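6-phospho-beta-glucosidase BglT (Thermotoga maritima, PDB 1UP6) hydrolyses cellobiose 6'-phosphate to glucose 6-phosphate and glucose, using NAD+ and a manganese ion as cofactors. Local coordinates at residues A[101-106]-A[243-248]; A[324-329]-A[349-354]. All blocks are in the same frame, centred on the assembly; numbering follows the deposited sequence.

Contact 1 (A[101-106]-A[243-248]); sequences IGQETT and LRYYLM. With G6P (6-O-phosphono-alpha-D-glucopyranose), chain K.
Ile101 and Tyr245 bring the backbones closest, CA to CA 7.2 Å, where the irregular loop 101-106 passes the short helix 244-247. No hydrogen bond crosses between the two segments, and the contact rests on side-chain packing. Tyr245 is at its centre. Gln103 lays its CG over one face of the Tyr245 ring, 4.0 Å from the centroid, in a CH-pi contact. CG stands 24° off the ring normal and is shifted toward the rim near CZ. The Gln103 chain then bends at chi2 (-79°), which turns the amide back to its own loop. There OE1 accepts a hydrogen bond from Thr105 N at 2.9 Å, nearly straight at 162°, with the donor above the carbonyl plane. Thr106 N adds a weak bond to the same oxygen. An alanine at Gln103 would lack both CG and OE1, so one face of the tyrosine would probably lose its cover and Thr105 N its acceptor. Ile101 CG2 meets the same ring obliquely, 3.9 Å from Tyr245 CD1. Thr106 points its methyl at the helix: CG2 lies 4.0 Å from Tyr245 CB and 3.6 Å from Tyr246 CE1. The Tyr246 ring also packs edge-to-face with Phe359 of helix 354-376. Gln103 and Thr106 both touch Tyr242, the proton acceptor. Between them in sequence, Glu104 takes no part in this packing and lines the ligand pocket. Its OE1 is 3.4 Å from C6 of the glucose 6-phosphate, and OE2 is hydrogen-bonded to O2D of NAD and forms a salt bridge with Arg81. As in its relatives, Glu104 probably raises the basicity of the active-site tyrosine. This is the active-site wall of a family 4 glycosidase, where a loop of the NAD-binding Rossmann domain meets the C-terminal domain.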
loop_
_atom_site.group_PDB
_atom_site.type_symbol
_atom_site.label_atom_id
_atom_site.label_comp_id
_atom_site.label_asym_id
_atom_site.label_seq_id
_atom_site.Cartn_x
_atom_site.Cartn_y
_atom_site.Cartn_z
ATOM N N ILE A 101 -1.692 -5.172 35.534
ATOM C CA ILE A 101 -0.400 -5.860 35.400
ATOM C C ILE A 101 0.771 -4.895 35.583
ATOM O O ILE A 101 0.859 -3.866 34.903
ATOM C CB ILE A 101 -0.282 -6.535 33.997
ATOM C CG1 ILE A 101 -1.341 -7.642 33.785
ATOM C CG2 ILE A 101 1.175 -7.063 33.714
ATOM C CD1 ILE A 101 -1.279 -8.719 34.776
ATOM N N GLY A 102 1.656 -5.244 36.510
ATOM C CA GLY A 102 2.909 -4.534 36.699
ATOM C C GLY A 102 4.072 -5.428 36.310
ATOM O O GLY A 102 4.287 -6.478 36.911
ATOM N N GLN A 103 4.801 -5.039 35.272
ATOM C CA GLN A 103 5.797 -5.928 34.666
ATOM C C GLN A 103 6.877 -5.101 33.976
ATOM O O GLN A 103 6.611 -4.018 33.490
ATOM C CB GLN A 103 5.108 -6.918 33.709
ATOM C CG GLN A 103 5.799 -8.281 33.519
ATOM C CD GLN A 103 7.012 -8.235 32.535
ATOM O OE1 GLN A 103 7.025 -7.486 31.532
ATOM N NE2 GLN A 103 8.016 -9.024 32.831
ATOM N N GLU A 104 8.099 -5.619 33.978
ATOM C CA GLU A 104 9.287 -4.918 33.478
ATOM C C GLU A 104 9.123 -4.297 32.063
ATOM O O GLU A 104 9.476 -3.134 31.850
ATOM C CB GLU A 104 10.482 -5.901 33.536
ATOM C CG GLU A 104 11.784 -5.277 33.051
ATOM C CD GLU A 104 12.887 -6.273 32.695
ATOM O OE1 GLU A 104 12.736 -7.485 32.926
ATOM O OE2 GLU A 104 13.951 -5.819 32.186
ATOM N N THR A 105 8.563 -5.061 31.119
ATOM C CA THR A 105 8.472 -4.616 29.733
ATOM C C THR A 105 7.067 -4.547 29.140
ATOM O O THR A 105 6.880 -3.974 28.077
ATOM C CB THR A 105 9.361 -5.487 28.817
ATOM O OG1 THR A 105 8.928 -6.844 28.877
ATOM C CG2 THR A 105 10.784 -5.594 29.363
ATOM N N THR A 106 6.078 -5.078 29.834
ATOM C CA THR A 106 4.752 -5.267 29.257
ATOM C C THR A 106 3.728 -4.423 29.984
ATOM O O THR A 106 3.608 -4.539 31.205
ATOM C CB THR A 106 4.367 -6.783 29.398
ATOM O OG1 THR A 106 5.268 -7.577 28.601
ATOM C CG2 THR A 106 2.971 -7.088 28.807
ATOM N N LEU A 243 2.879 -13.324 26.206
ATOM C CA LEU A 243 1.470 -13.229 25.837
ATOM C C LEU A 243 0.542 -13.608 26.966
ATOM O O LEU A 243 -0.606 -13.209 26.977
ATOM C CB LEU A 243 1.126 -14.046 24.600
ATOM C CG LEU A 243 0.966 -13.219 23.301
ATOM C CD1 LEU A 243 -0.136 -12.172 23.356
ATOM C CD2 LEU A 243 2.298 -12.532 22.890
ATOM N N ARG A 244 1.057 -14.365 27.925
ATOM C CA ARG A 244 0.319 -14.695 29.133
ATOM C C ARG A 244 -0.272 -13.472 29.844
ATOM O O ARG A 244 -1.369 -13.572 30.368
ATOM C CB ARG A 244 1.222 -15.435 30.121
ATOM C CG ARG A 244 1.186 -16.937 29.969
ATOM C CD ARG A 244 2.545 -17.598 30.160
ATOM N NE ARG A 244 2.958 -17.657 31.556
ATOM C CZ ARG A 244 4.020 -17.031 32.072
ATOM N NH1 ARG A 244 4.812 -16.277 31.322
ATOM N NH2 ARG A 244 4.284 -17.169 33.372
ATOM N N TYR A 245 0.439 -12.327 29.849
ATOM C CA TYR A 245 -0.073 -11.142 30.541
ATOM C C TYR A 245 -1.322 -10.618 29.826
ATOM O O TYR A 245 -2.190 -10.026 30.453
ATOM C CB TYR A 245 1.019 -10.058 30.683
ATOM C CG TYR A 245 2.220 -10.563 31.416
ATOM C CD1 TYR A 245 2.173 -10.770 32.788
ATOM C CD2 TYR A 245 3.392 -10.894 30.738
ATOM C CE1 TYR A 245 3.280 -11.279 33.480
ATOM C CE2 TYR A 245 4.490 -11.401 31.408
ATOM C CZ TYR A 245 4.425 -11.594 32.766
ATOM O OH TYR A 245 5.506 -12.105 33.444
ATOM N N TYR A 246 -1.407 -10.862 28.511
ATOM C CA TYR A 246 -2.569 -10.465 27.716
ATOM C C TYR A 246 -3.689 -11.487 27.879
ATOM O O TYR A 246 -4.760 -11.153 28.352
ATOM C CB TYR A 246 -2.197 -10.253 26.235
ATOM C CG TYR A 246 -1.271 -9.082 26.008
ATOM C CD1 TYR A 246 0.121 -9.223 26.128
ATOM C CD2 TYR A 246 -1.782 -7.812 25.712
ATOM C CE1 TYR A 246 0.968 -8.136 25.943
ATOM C CE2 TYR A 246 -0.935 -6.720 25.520
ATOM C CZ TYR A 246 0.440 -6.889 25.633
ATOM O OH TYR A 246 1.279 -5.809 25.451
ATOM N N LEU A 247 -3.428 -12.752 27.558
ATOM C CA LEU A 247 -4.473 -13.764 27.417
ATOM C C LEU A 247 -4.865 -14.455 28.724
ATOM O O LEU A 247 -5.927 -15.117 28.821
ATOM C CB LEU A 247 -4.021 -14.816 26.420
ATOM C CG LEU A 247 -4.279 -14.699 24.902
ATOM C CD1 LEU A 247 -5.232 -13.570 24.498
ATOM C CD2 LEU A 247 -2.977 -14.617 24.175
HETATM N N MSE A 248 -3.991 -14.343 29.727
HETATM C CA MSE A 248 -4.314 -14.838 31.081
HETATM C C MSE A 248 -4.160 -13.734 32.132
HETATM O O MSE A 248 -3.561 -13.978 33.191
HETATM C CB MSE A 248 -3.443 -16.054 31.461
HETATM C CG MSE A 248 -3.458 -17.186 30.432
HETATM SE SE MSE A 248 -2.157 -18.680 30.708
HETATM C CE MSE A 248 -2.634 -19.178 32.420
HETATM C C1 G6P K . 13.602 -12.439 29.542
HETATM C C2 G6P K . 13.415 -11.266 28.592
HETATM C C3 G6P K . 14.407 -10.186 28.938
HETATM C C4 G6P K . 14.302 -9.752 30.375
HETATM C C5 G6P K . 14.411 -10.964 31.290
HETATM C C6 G6P K . 14.147 -10.519 32.734
HETATM O O1 G6P K . 12.643 -13.453 29.202
HETATM O O2 G6P K . 13.677 -11.687 27.263
HETATM O O3 G6P K . 14.228 -9.053 28.113
HETATM O O4 G6P K . 15.404 -8.881 30.603
HETATM O O5 G6P K . 13.449 -11.962 30.896
HETATM O O6 G6P K . 14.701 -11.446 33.665
HETATM P P G6P K . 15.013 -10.949 35.115
HETATM O O1P G6P K . 16.113 -11.942 35.720
HETATM O O2P G6P K . 13.872 -11.015 36.025
HETATM O O3P G6P K . 15.766 -9.597 35.127
#

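Contact 2 (A[324-329]-A[349-354]); sequences IENLPD and QGKGDH
Asn326 reaches across to Gly352, and its side chain can be followed atom by atom. CB lies 3.8 Å from Gly352 N. CG comes next, at 4.1 Å from both the N and the O of Gly352. At the tip, ND2 donates a hydrogen bond to Gly352 O at 2.9 Å. The bond is bent, 131° at the hydrogen, but the acceptor lies close to the amide plane of Asn326. Lys351 CB flanks the same ND2. A backbone bond makes the second link: Glu325 N donates to Gly350 O at 3.2 Å. Ile324 CA also directs its hydrogen at that oxygen. The donors sit on a type I turn from Ile324 to Leu327, closed by Leu327 N on Ile324 O. Ile324 CG2, anti to the backbone N, packs against Gly352 N at 3.7 Å. Its CD1 runs toward the amide of Gln349, whose NE2 is bonded to Ser323 OG and Tyr188 O. On the outer side, Glu325 and Lys351 touch through their CG atoms, 3.8 Å apart. Their charged ends stay beyond salt-bridge distance, so any attraction is probably modest. Gly350 has a positive phi (88°), which suits a residue without a side chain. From the end of the turn, Leu327 packs on Leu357 and Ile360 of helix 354-376. Asp353 caps that helix at Phe355 N. The contact therefore joins the loop between strands 312-319 and 332-340 to the start of helix 354-376, beside strand 184-189, where Tyr189 meets both Ile324 and Gln349.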
loop_
_atom_site.group_PDB
_atom_site.type_symbol
_atom_site.label_atom_id
_atom_site.label_comp_id
_atom_site.label_asym_id
_atom_site.label_seq_id
_atom_site.Cartn_x
_atom_site.Cartn_y
_atom_site.Cartn_z
ATOM N N ILE A 324 6.366 -9.040 6.313
ATOM C CA ILE A 324 4.978 -9.459 6.490
ATOM C C ILE A 324 4.112 -8.550 5.631
ATOM O O ILE A 324 3.958 -7.357 5.906
ATOM C CB ILE A 324 4.556 -9.392 7.980
ATOM C CG1 ILE A 324 5.353 -10.385 8.845
ATOM C CG2 ILE A 324 3.059 -9.621 8.110
ATOM C CD1 ILE A 324 4.909 -11.878 8.696
ATOM N N GLU A 325 3.547 -9.118 4.586
ATOM C CA GLU A 325 2.943 -8.291 3.539
ATOM C C GLU A 325 1.664 -7.620 3.971
ATOM O O GLU A 325 1.148 -6.788 3.309
ATOM C CB GLU A 325 2.742 -9.099 2.246
ATOM C CG GLU A 325 1.624 -10.112 2.273
ATOM C CD GLU A 325 1.537 -10.862 0.942
ATOM O OE1 GLU A 325 2.331 -11.830 0.731
ATOM O OE2 GLU A 325 0.699 -10.470 0.076
ATOM N N ASN A 326 1.207 -8.012 5.125
ATOM C CA ASN A 326 -0.056 -7.769 5.802
ATOM C C ASN A 326 0.046 -6.559 6.725
ATOM O O ASN A 326 -0.909 -6.162 7.379
ATOM C CB ASN A 326 -0.408 -9.015 6.616
ATOM C CG ASN A 326 -1.771 -9.512 6.206
ATOM O OD1 ASN A 326 -2.409 -8.982 5.302
ATOM N ND2 ASN A 326 -2.220 -10.571 6.900
ATOM N N LEU A 327 1.273 -6.072 6.936
ATOM C CA LEU A 327 1.537 -4.980 7.873
ATOM C C LEU A 327 2.220 -3.826 7.125
ATOM O O LEU A 327 2.880 -4.060 6.113
ATOM C CB LEU A 327 2.415 -5.503 9.036
ATOM C CG LEU A 327 1.661 -6.401 10.038
ATOM C CD1 LEU A 327 2.577 -7.032 11.075
ATOM C CD2 LEU A 327 0.514 -5.657 10.727
ATOM N N PRO A 328 2.068 -2.582 7.581
ATOM C CA PRO A 328 2.812 -1.486 6.946
ATOM C C PRO A 328 4.313 -1.751 6.971
ATOM O O PRO A 328 4.821 -2.436 7.881
ATOM C CB PRO A 328 2.417 -0.268 7.764
ATOM C CG PRO A 328 1.053 -0.627 8.317
ATOM C CD PRO A 328 1.178 -2.093 8.645
ATOM N N ASP A 329 5.008 -1.248 5.963
ATOM C CA ASP A 329 6.437 -1.419 5.834
ATOM C C ASP A 329 7.248 -0.803 6.948
ATOM O O ASP A 329 8.327 -1.325 7.264
ATOM C CB ASP A 329 6.898 -0.869 4.498
ATOM C CG ASP A 329 6.342 -1.664 3.344
ATOM O OD1 ASP A 329 6.354 -2.906 3.408
ATOM O OD2 ASP A 329 5.825 -1.146 2.347
ATOM N N GLN A 349 8.031 -13.360 4.040
ATOM C CA GLN A 349 7.447 -14.438 4.844
ATOM C C GLN A 349 5.970 -14.734 4.526
ATOM O O GLN A 349 5.411 -15.642 5.099
ATOM C CB GLN A 349 7.560 -14.146 6.354
ATOM C CG GLN A 349 8.942 -14.000 6.920
ATOM C CD GLN A 349 8.910 -14.056 8.452
ATOM O OE1 GLN A 349 9.090 -15.123 9.022
ATOM N NE2 GLN A 349 8.651 -12.921 9.108
ATOM N N GLY A 350 5.332 -13.950 3.666
ATOM C CA GLY A 350 3.911 -14.071 3.382
ATOM C C GLY A 350 3.080 -13.247 4.354
ATOM O O GLY A 350 3.566 -12.269 4.955
ATOM N N LYS A 351 1.825 -13.656 4.512
ATOM C CA LYS A 351 0.831 -13.006 5.381
ATOM C C LYS A 351 0.933 -13.392 6.857
ATOM O O LYS A 351 1.242 -14.534 7.178
ATOM C CB LYS A 351 -0.579 -13.359 4.894
ATOM C CG LYS A 351 -0.909 -12.683 3.569
ATOM C CD LYS A 351 -2.119 -13.324 2.865
ATOM C CE LYS A 351 -2.472 -12.578 1.552
ATOM N NZ LYS A 351 -2.674 -13.541 0.394
ATOM N N GLY A 352 0.671 -12.433 7.743
ATOM C CA GLY A 352 0.500 -12.700 9.148
ATOM C C GLY A 352 -0.932 -13.131 9.435
ATOM O O GLY A 352 -1.859 -12.793 8.720
ATOM N N ASP A 353 -1.088 -13.888 10.509
ATOM C CA ASP A 353 -2.358 -14.385 11.032
ATOM C C ASP A 353 -3.164 -13.250 11.710
ATOM O O ASP A 353 -2.590 -12.436 12.462
ATOM C CB ASP A 353 -1.974 -15.480 12.039
ATOM C CG ASP A 353 -3.138 -16.164 12.670
ATOM O OD1 ASP A 353 -3.877 -15.578 13.495
ATOM O OD2 ASP A 353 -3.389 -17.349 12.429
ATOM N N HIS A 354 -4.476 -13.199 11.451
ATOM C CA HIS A 354 -5.376 -12.186 12.063
ATOM C C HIS A 354 -5.219 -12.030 13.567
ATOM O O HIS A 354 -5.246 -10.927 14.091
ATOM C CB HIS A 354 -6.862 -12.491 11.761
ATOM C CG HIS A 354 -7.180 -12.580 10.296
ATOM N ND1 HIS A 354 -6.552 -11.794 9.354
ATOM C CD2 HIS A 354 -8.043 -13.372 9.613
ATOM C CE1 HIS A 354 -7.019 -12.093 8.153
ATOM N NE2 HIS A 354 -7.919 -13.050 8.283
#

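From the N terminus, the chain builds most of the parallel sheet of the Rossmann domain before it reaches loop 101-106. Contact 1 then closes a long loop: 136 residues pass through strands 135-138 and 159-161 and into the C-terminal domain before helix 244-247 returns. Contact 2 opens only afterwards. It closes a short loop of 19 residues holding strands 332-340 and 343-346. The two loops are in series and neither nest nor cross. Their nearest atoms are about 11 Å apart. Helix 354-376 relates them: its first turns pack against 324-329, and Phe359 and Val363 meet segment 243-248. Both contacts also touch the second subunit.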